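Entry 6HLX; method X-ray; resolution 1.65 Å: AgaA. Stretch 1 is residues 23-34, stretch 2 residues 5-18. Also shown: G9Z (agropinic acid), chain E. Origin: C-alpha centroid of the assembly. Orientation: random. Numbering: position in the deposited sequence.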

ATOM      1  N   THR A  23       6.369  -1.055   1.161  1.00 16.88           N
ATOM      2  CA  THR A  23       6.646  -1.422  -0.243  1.00 17.13           C
ATOM      3  C   THR A  23       7.824  -2.385  -0.384  1.00 21.09           C
ATOM      4  O   THR A  23       7.789  -3.261  -1.260  1.00 18.70           O
ATOM      5  CB  THR A  23       6.810  -0.147  -1.073  1.00 19.03           C
ATOM      6  OG1 THR A  23       5.655   0.658  -0.832  1.00 19.91           O
ATOM      7  CG2 THR A  23       6.948  -0.416  -2.571  1.00 20.08           C
ATOM      8  N   SER A  24       8.855  -2.249   0.484  1.00 18.04           N
ATOM      9  CA  SER A  24      10.032  -3.139   0.348  1.00 18.24           C
ATOM     10  C   SER A  24       9.651  -4.614   0.544  1.00 21.45           C
ATOM     11  O   SER A  24       9.942  -5.444  -0.326  1.00 20.59           O
ATOM     12  CB  SER A  24      11.148  -2.721   1.306  1.00 20.55           C
ATOM     13  OG  SER A  24      11.578  -1.406   0.991  1.00 22.41           O
ATOM     14  N   GLY A  25       8.969  -4.914   1.660  1.00 20.24           N
ATOM     15  CA  GLY A  25       8.511  -6.266   1.957  1.00 19.54           C
ATOM     16  C   GLY A  25       7.545  -6.763   0.890  1.00 20.45           C
ATOM     17  O   GLY A  25       7.656  -7.900   0.433  1.00 20.11           O
ATOM     18  N   ARG A  26       6.609  -5.897   0.440  1.00 17.93           N
ATOM     19  CA  ARG A  26       5.652  -6.277  -0.606  1.00 17.30           C
ATOM     20  C   ARG A  26       6.358  -6.680  -1.904  1.00 20.41           C
ATOM     21  O   ARG A  26       5.960  -7.657  -2.531  1.00 20.57           O
ATOM     22  CB  ARG A  26       4.689  -5.129  -0.900  1.00 18.61           C
ATOM     23  CG  ARG A  26       3.672  -4.988   0.210  1.00 21.46           C
ATOM     24  CD  ARG A  26       2.805  -3.785  -0.028  1.00 23.11           C
ATOM     25  NE  ARG A  26       1.435  -4.103   0.366  1.00 25.13           N
ATOM     26  CZ  ARG A  26       0.408  -3.271   0.244  1.00 30.54           C
ATOM     27  NH1 ARG A  26       0.599  -2.026  -0.187  1.00 21.40           N
ATOM     28  NH2 ARG A  26      -0.818  -3.672   0.556  1.00 20.78           N
ATOM     29  N   THR A  27       7.401  -5.910  -2.317  1.00 18.43           N
ATOM     30  CA  THR A  27       8.123  -6.183  -3.573  1.00 18.30           C
ATOM     31  C   THR A  27       8.728  -7.604  -3.553  1.00 19.70           C
ATOM     32  O   THR A  27       8.613  -8.317  -4.538  1.00 20.29           O
ATOM     33  CB  THR A  27       9.208  -5.098  -3.809  1.00 21.75           C
ATOM     34  OG1 THR A  27       8.550  -3.821  -3.849  1.00 19.62           O
ATOM     35  CG2 THR A  27      10.024  -5.340  -5.102  1.00 19.47           C
ATOM     36  N   VAL A  28       9.311  -8.023  -2.401  1.00 17.82           N
ATOM     37  CA  VAL A  28       9.877  -9.364  -2.275  1.00 18.64           C
ATOM     38  C   VAL A  28       8.731 -10.402  -2.253  1.00 21.05           C
ATOM     39  O   VAL A  28       8.791 -11.410  -2.959  1.00 19.89           O
ATOM     40  CB  VAL A  28      10.830  -9.503  -1.059  1.00 20.78           C
ATOM     41  CG1 VAL A  28      11.384 -10.929  -0.963  1.00 20.45           C
ATOM     42  CG2 VAL A  28      11.979  -8.482  -1.140  1.00 19.83           C
ATOM     43  N   LYS A  29       7.679 -10.131  -1.479  1.00 18.05           N
ATOM     44  CA  LYS A  29       6.536 -11.074  -1.408  1.00 17.20           C
ATOM     45  C   LYS A  29       5.924 -11.331  -2.786  1.00 19.92           C
ATOM     46  O   LYS A  29       5.532 -12.457  -3.073  1.00 20.40           O
ATOM     47  CB  LYS A  29       5.422 -10.537  -0.497  1.00 18.61           C
ATOM     48  CG  LYS A  29       5.764 -10.703   0.978  1.00 19.11           C
ATOM     49  CD  LYS A  29       4.553 -10.541   1.918  1.00 20.51           C
ATOM     50  CE  LYS A  29       3.897  -9.162   1.800  1.00 21.62           C
ATOM     51  NZ  LYS A  29       2.937  -8.911   2.921  1.00 21.18           N
ATOM     52  N   LEU A  30       5.862 -10.297  -3.640  1.00 16.96           N
ATOM     53  CA  LEU A  30       5.233 -10.427  -4.961  1.00 17.18           C
ATOM     54  C   LEU A  30       6.096 -11.193  -5.985  1.00 21.17           C
ATOM     55  O   LEU A  30       5.604 -11.573  -7.048  1.00 21.84           O
ATOM     56  CB  LEU A  30       4.763  -9.066  -5.482  1.00 17.54           C
ATOM     57  CG  LEU A  30       3.646  -8.447  -4.633  1.00 21.06           C
ATOM     58  CD1 LEU A  30       3.455  -6.995  -4.981  1.00 21.90           C
ATOM     59  CD2 LEU A  30       2.322  -9.254  -4.730  1.00 21.62           C
ATOM     60  N   ALA A  31       7.338 -11.497  -5.622  1.00 18.85           N
ATOM     61  CA  ALA A  31       8.187 -12.351  -6.451  1.00 18.27           C
ATOM     62  C   ALA A  31       7.945 -13.819  -6.066  1.00 20.88           C
ATOM     63  O   ALA A  31       8.045 -14.696  -6.915  1.00 21.20           O
ATOM     64  CB  ALA A  31       9.659 -12.004  -6.198  1.00 18.81           C
ATOM     65  N   ILE A  32       7.712 -14.088  -4.779  1.00 17.84           N
ATOM     66  CA  ILE A  32       7.637 -15.451  -4.225  1.00 18.20           C
ATOM     67  C   ILE A  32       6.217 -15.983  -4.077  1.00 20.96           C
ATOM     68  O   ILE A  32       6.055 -17.194  -3.933  1.00 20.70           O
ATOM     69  CB  ILE A  32       8.326 -15.390  -2.825  1.00 24.09           C
ATOM     70  CG1 ILE A  32       9.846 -15.114  -2.970  1.00 25.59           C
ATOM     71  CG2 ILE A  32       8.057 -16.634  -1.929  1.00 29.50           C
ATOM     72  CD1 ILE A  32      10.435 -14.541  -1.561  1.00 37.21           C
ATOM     73  N   HIS A  33       5.222 -15.095  -4.005  1.00 17.58           N
ATOM     74  CA  HIS A  33       3.864 -15.530  -3.682  1.00 17.61           C
ATOM     75  C   HIS A  33       2.824 -15.177  -4.718  1.00 21.31           C
ATOM     76  O   HIS A  33       2.997 -14.221  -5.462  1.00 19.45           O
ATOM     77  CB  HIS A  33       3.444 -14.892  -2.334  1.00 18.42           C
ATOM     78  CG  HIS A  33       4.203 -15.411  -1.147  1.00 20.94           C
ATOM     79  ND1 HIS A  33       4.059 -16.712  -0.715  1.00 22.38           N
ATOM     80  CD2 HIS A  33       5.048 -14.759  -0.311  1.00 21.52           C
ATOM     81  CE1 HIS A  33       4.844 -16.829   0.342  1.00 22.35           C
ATOM     82  NE2 HIS A  33       5.454 -15.667   0.627  1.00 21.60           N
ATOM     83  N   ARG A  34       1.672 -15.880  -4.654  1.00 18.77           N
ATOM     84  CA  ARG A  34       0.511 -15.629  -5.493  1.00 18.85           C
ATOM     85  C   ARG A  34      -0.747 -15.837  -4.660  1.00 20.93           C
ATOM     86  O   ARG A  34      -0.753 -16.675  -3.754  1.00 20.07           O
ATOM     87  CB  ARG A  34       0.502 -16.597  -6.705  1.00 19.60           C
ATOM     88  CG  ARG A  34       1.479 -16.214  -7.837  1.00 22.04           C
ATOM     89  CD  ARG A  34       1.072 -14.896  -8.483  1.00 24.70           C
ATOM     90  NE  ARG A  34       1.990 -14.416  -9.524  1.00 25.67           N
ATOM     91  CZ  ARG A  34       3.055 -13.644  -9.310  1.00 27.30           C
ATOM     92  NH1 ARG A  34       3.408 -13.310  -8.068  1.00 18.48           N
ATOM     93  NH2 ARG A  34       3.787 -13.221 -10.329  1.00 27.01           N
TER
HETATM   94  OAM G9Z E 604       6.644   1.527   2.532  1.00 19.83           O
HETATM   95  CAB G9Z E 604       6.771   2.759   2.518  1.00 20.73           C
HETATM   96  CAC G9Z E 604       8.013   3.401   2.698  1.00 21.35           C
HETATM   97  CB  G9Z E 604       7.728   4.930   2.590  1.00 20.86           C
HETATM   98  CA  G9Z E 604       6.215   5.047   2.524  1.00 19.50           C
HETATM   99  C   G9Z E 604       5.807   5.854   1.415  1.00 21.29           C
HETATM  100  O   G9Z E 604       5.692   5.315   0.280  1.00 20.70           O
HETATM  101  N   G9Z E 604       5.742   3.625   2.461  1.00 18.24           N
HETATM  102  CAG G9Z E 604       4.301   3.219   2.242  1.00 18.29           C
HETATM  103  CAH G9Z E 604       3.518   3.310   3.553  1.00 20.27           C
HETATM  104  OAP G9Z E 604       3.514   4.685   3.936  1.00 20.84           O
HETATM  105  CAI G9Z E 604       2.078   2.805   3.418  1.00 20.24           C
HETATM  106  OAQ G9Z E 604       2.077   1.584   2.636  1.00 19.16           O
HETATM  107  CAJ G9Z E 604       1.453   2.462   4.812  1.00 19.85           C
HETATM  108  OAR G9Z E 604       0.106   1.988   4.631  1.00 20.34           O
HETATM  109  CAK G9Z E 604       1.488   3.584   5.878  1.00 19.14           C
HETATM  110  OAT G9Z E 604       1.147   3.033   7.166  1.00 20.09           O
HETATM  111  CAL G9Z E 604       0.593   4.778   5.515  1.00 19.08           C
HETATM  112  OAS G9Z E 604       0.774   5.840   6.477  1.00 20.39           O
HETATM  113  OXT G9Z E 604       5.615   7.084   1.620  1.00 20.87           O
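Stretch 2, residues 5-18: YFGLSGEPSTLDTV

How a strand and the loop that follows it fit against a helix is well illustrated by residues 5-18 of AgaA, which pack on the helix formed by residues 23-32. The segment starts as a strand, residues 5-8, whose direction makes an angle of 154° with that of the helix, so the two run nearly antiparallel, their axes approaching to 10.0 Å. Beyond Leu-8 the chain turns back, and the loop follows the helix in its own N-to-C sense, from Ser-24 to His-33. Its backbone comes nearest at Pro-12, whose CA lies 4.5 Å from CA of Gly-25. CB of Pro-12 packs 3.6 Å from CA of Gly-25. Gly-25 has no side chain here, and a CB would lie close to CB of Pro-12, at 3.6 Å, and to O of Thr-14, at 3.4 Å.

The side chains around this point occupy ordinary staggered rotamers, and these put their methyl groups in contact. Leu-8, with chi1 m and chi2 t, sets CD2 3.8 Å from CG2 of Thr-27 and CD1 3.8 Å from CG2 of Val-28. The same methyl of Thr-27 lies 3.9 Å from CZ of Phe-6; its m rotamer also lets OG1 donate a hydrogen bond to O of Thr-23, 2.8 Å away, so the polar branch is satisfied within the helix. Val-28 adopts t, and CG2 reaches CG of Pro-12 at 4.3 Å. Leu-15 is again m, t; its CA-to-CB bond points sideways, but the side chain ends nearer the helix, with CD2 3.9 Å from CB of Val-28.

Polar contacts border this apolar patch. Near the start of the helix, Ser-24, m at chi1, and Ser-9, p at chi1, share a water that is hydrogen-bonded to each OG at 2.7 Å. Farther along, Lys-29 has a long side chain with a bend at chi3 (m, t, m, t). Its CD passes 3.6 Å from O of Leu-15, and NZ donates a 2.8 Å hydrogen bond to O of Thr-17, so the ammonium group meets a backbone carbonyl of the loop. Asp-16 turns its CA-to-CB bond away, while its backbone N donates to OG1 of Thr-14 at 3.0 Å, a bond within the loop.

His-33, the first residue to leave helical geometry, closes the contact. Thr-17, p at chi1, places CG2 over one face of the imidazole, 3.7 Å from the ring centroid, as a CH-pi contact. A water hydrogen-bonded to NE2 of His-33 at 2.8 Å donates to O of Leu-15 at 2.7 Å.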

ATOM      1  N   TYR A   5      19.926  -7.594 -10.165  1.00 19.83           N
ATOM      2  CA  TYR A   5      20.132  -7.032  -8.822  1.00 18.34           C
ATOM      3  C   TYR A   5      19.170  -5.848  -8.725  1.00 22.27           C
ATOM      4  O   TYR A   5      19.208  -4.933  -9.570  1.00 21.15           O
ATOM      5  CB  TYR A   5      21.578  -6.567  -8.629  1.00 19.21           C
ATOM      6  CG  TYR A   5      22.639  -7.660  -8.682  1.00 21.23           C
ATOM      7  CD1 TYR A   5      22.298  -9.008  -8.539  1.00 22.14           C
ATOM      8  CD2 TYR A   5      23.981  -7.344  -8.842  1.00 23.62           C
ATOM      9  CE1 TYR A   5      23.266 -10.013  -8.607  1.00 22.97           C
ATOM     10  CE2 TYR A   5      24.962  -8.341  -8.871  1.00 25.00           C
ATOM     11  CZ  TYR A   5      24.602  -9.670  -8.719  1.00 28.92           C
ATOM     12  OH  TYR A   5      25.574 -10.654  -8.737  1.00 31.11           O
ATOM     13  N   PHE A   6      18.310  -5.889  -7.704  1.00 19.40           N
ATOM     14  CA  PHE A   6      17.237  -4.908  -7.510  1.00 18.25           C
ATOM     15  C   PHE A   6      17.508  -4.157  -6.200  1.00 21.77           C
ATOM     16  O   PHE A   6      17.498  -4.759  -5.127  1.00 21.00           O
ATOM     17  CB  PHE A   6      15.917  -5.673  -7.422  1.00 19.19           C
ATOM     18  CG  PHE A   6      14.630  -4.881  -7.551  1.00 20.04           C
ATOM     19  CD1 PHE A   6      14.284  -3.912  -6.606  1.00 23.89           C
ATOM     20  CD2 PHE A   6      13.738  -5.143  -8.586  1.00 21.98           C
ATOM     21  CE1 PHE A   6      13.069  -3.212  -6.711  1.00 24.75           C
ATOM     22  CE2 PHE A   6      12.513  -4.467  -8.669  1.00 24.37           C
ATOM     23  CZ  PHE A   6      12.192  -3.502  -7.743  1.00 23.49           C
ATOM     24  N   GLY A   7      17.751  -2.863  -6.310  1.00 20.82           N
ATOM     25  CA  GLY A   7      18.038  -2.029  -5.159  1.00 20.10           C
ATOM     26  C   GLY A   7      16.758  -1.559  -4.501  1.00 21.76           C
ATOM     27  O   GLY A   7      16.069  -0.683  -5.033  1.00 20.61           O
ATOM     28  N   LEU A   8      16.428  -2.143  -3.340  1.00 18.72           N
ATOM     29  CA  LEU A   8      15.239  -1.749  -2.569  1.00 19.99           C
ATOM     30  C   LEU A   8      15.561  -0.561  -1.638  1.00 21.93           C
ATOM     31  O   LEU A   8      16.684  -0.445  -1.135  1.00 21.17           O
ATOM     32  CB  LEU A   8      14.743  -2.909  -1.678  1.00 20.62           C
ATOM     33  CG  LEU A   8      14.131  -4.147  -2.307  1.00 24.95           C
ATOM     34  CD1 LEU A   8      13.892  -5.192  -1.207  1.00 24.59           C
ATOM     35  CD2 LEU A   8      12.828  -3.815  -3.061  1.00 25.28           C
ATOM     36  N   SER A   9      14.522   0.249  -1.313  1.00 19.48           N
ATOM     37  CA  SER A   9      14.677   1.409  -0.432  1.00 18.15           C
ATOM     38  C   SER A   9      14.822   1.044   1.042  1.00 20.91           C
ATOM     39  O   SER A   9      15.003   1.940   1.872  1.00 21.31           O
ATOM     40  CB  SER A   9      13.522   2.393  -0.627  1.00 20.51           C
ATOM     41  OG  SER A   9      12.311   1.788  -0.218  1.00 21.69           O
ATOM     42  N   GLY A  10      14.742  -0.252   1.355  1.00 19.48           N
ATOM     43  CA  GLY A  10      14.931  -0.718   2.722  1.00 19.45           C
ATOM     44  C   GLY A  10      14.909  -2.222   2.847  1.00 22.40           C
ATOM     45  O   GLY A  10      14.496  -2.928   1.925  1.00 21.90           O
ATOM     46  N   GLU A  11      15.257  -2.693   4.037  1.00 20.04           N
ATOM     47  CA  GLU A  11      15.198  -4.106   4.350  1.00 19.50           C
ATOM     48  C   GLU A  11      13.803  -4.420   4.905  1.00 21.69           C
ATOM     49  O   GLU A  11      13.365  -3.762   5.852  1.00 21.33           O
ATOM     50  CB  GLU A  11      16.283  -4.455   5.385  1.00 21.16           C
ATOM     51  CG  GLU A  11      16.231  -5.888   5.880  1.00 21.22           C
ATOM     52  CD  GLU A  11      17.478  -6.352   6.619  1.00 28.14           C
ATOM     53  OE1 GLU A  11      17.747  -7.574   6.617  1.00 24.48           O
ATOM     54  OE2 GLU A  11      18.191  -5.500   7.198  1.00 25.36           O
ATOM     55  N   PRO A  12      13.104  -5.445   4.380  1.00 20.70           N
ATOM     56  CA  PRO A  12      11.775  -5.765   4.941  1.00 19.62           C
ATOM     57  C   PRO A  12      11.873  -6.147   6.421  1.00 21.78           C
ATOM     58  O   PRO A  12      12.754  -6.929   6.821  1.00 21.07           O
ATOM     59  CB  PRO A  12      11.331  -6.984   4.119  1.00 21.36           C
ATOM     60  CG  PRO A  12      12.054  -6.806   2.780  1.00 25.00           C
ATOM     61  CD  PRO A  12      13.418  -6.288   3.210  1.00 21.24           C
ATOM     62  N   SER A  13      10.977  -5.592   7.240  1.00 19.44           N
ATOM     63  CA  SER A  13      10.930  -5.924   8.671  1.00 20.30           C
ATOM     64  C   SER A  13      10.446  -7.375   8.839  1.00 23.79           C
ATOM     65  O   SER A  13      10.832  -8.056   9.790  1.00 24.60           O
ATOM     66  CB  SER A  13       9.985  -4.970   9.396  1.00 23.18           C
ATOM     67  OG  SER A  13       8.696  -5.065   8.817  1.00 23.80           O
ATOM     68  N   THR A  14       9.638  -7.853   7.871  1.00 21.12           N
ATOM     69  CA  THR A  14       9.119  -9.222   7.834  1.00 20.97           C
ATOM     70  C   THR A  14       8.611  -9.593   6.447  1.00 22.49           C
ATOM     71  O   THR A  14       8.208  -8.723   5.673  1.00 22.23           O
ATOM     72  CB  THR A  14       7.999  -9.451   8.883  1.00 25.25           C
ATOM     73  OG1 THR A  14       7.679 -10.856   8.888  1.00 24.91           O
ATOM     74  CG2 THR A  14       6.730  -8.620   8.612  1.00 24.87           C
ATOM     75  N   LEU A  15       8.623 -10.900   6.142  1.00 20.98           N
ATOM     76  CA  LEU A  15       8.020 -11.395   4.917  1.00 19.54           C
ATOM     77  C   LEU A  15       6.698 -12.118   5.268  1.00 21.90           C
ATOM     78  O   LEU A  15       6.051 -12.666   4.379  1.00 21.71           O
ATOM     79  CB  LEU A  15       8.970 -12.306   4.141  1.00 19.08           C
ATOM     80  CG  LEU A  15      10.198 -11.610   3.524  1.00 22.25           C
ATOM     81  CD1 LEU A  15      11.065 -12.631   2.777  1.00 20.20           C
ATOM     82  CD2 LEU A  15       9.766 -10.493   2.549  1.00 25.27           C
ATOM     83  N   ASP A  16       6.302 -12.107   6.576  1.00 21.08           N
ATOM     84  CA  ASP A  16       5.045 -12.720   7.051  1.00 20.88           C
ATOM     85  C   ASP A  16       3.940 -12.213   6.096  1.00 22.74           C
ATOM     86  O   ASP A  16       3.766 -11.005   5.923  1.00 21.03           O
ATOM     87  CB  ASP A  16       4.775 -12.350   8.526  1.00 22.69           C
ATOM     88  CG  ASP A  16       3.507 -12.950   9.096  1.00 29.50           C
ATOM     89  OD1 ASP A  16       2.562 -13.192   8.320  1.00 29.86           O
ATOM     90  OD2 ASP A  16       3.440 -13.130  10.324  1.00 31.49           O
ATOM     91  N   THR A  17       3.304 -13.137   5.361  1.00 20.45           N
ATOM     92  CA  THR A  17       2.444 -12.699   4.256  1.00 19.65           C
ATOM     93  C   THR A  17       1.327 -11.763   4.644  1.00 21.04           C
ATOM     94  O   THR A  17       1.061 -10.829   3.879  1.00 21.77           O
ATOM     95  CB  THR A  17       1.896 -13.863   3.427  1.00 20.84           C
ATOM     96  OG1 THR A  17       0.959 -14.617   4.207  1.00 21.61           O
ATOM     97  CG2 THR A  17       3.040 -14.785   2.887  1.00 19.22           C
ATOM     98  N   VAL A  18       0.692 -11.987   5.813  1.00 18.29           N
ATOM     99  CA  VAL A  18      -0.511 -11.237   6.211  1.00 18.33           C
ATOM    100  C   VAL A  18      -0.201  -9.798   6.692  1.00 22.16           C
ATOM    101  O   VAL A  18      -1.118  -8.968   6.772  1.00 21.80           O
ATOM    102  CB  VAL A  18      -1.377 -12.006   7.237  1.00 21.50           C
ATOM    103  CG1 VAL A  18      -1.777 -13.385   6.714  1.00 22.06           C
ATOM    104  CG2 VAL A  18      -0.689 -12.102   8.599  1.00 21.87           C
TER
HETATM  105  O   HOH W   1      10.944  -0.194  -1.329  1.00 24.38           O
HETATM  106  O   HOH W   2       5.380  -9.013   4.831  1.00 21.00           O
HETATM  107  O   HOH W   3       6.685 -14.953   3.038  1.00 21.97           O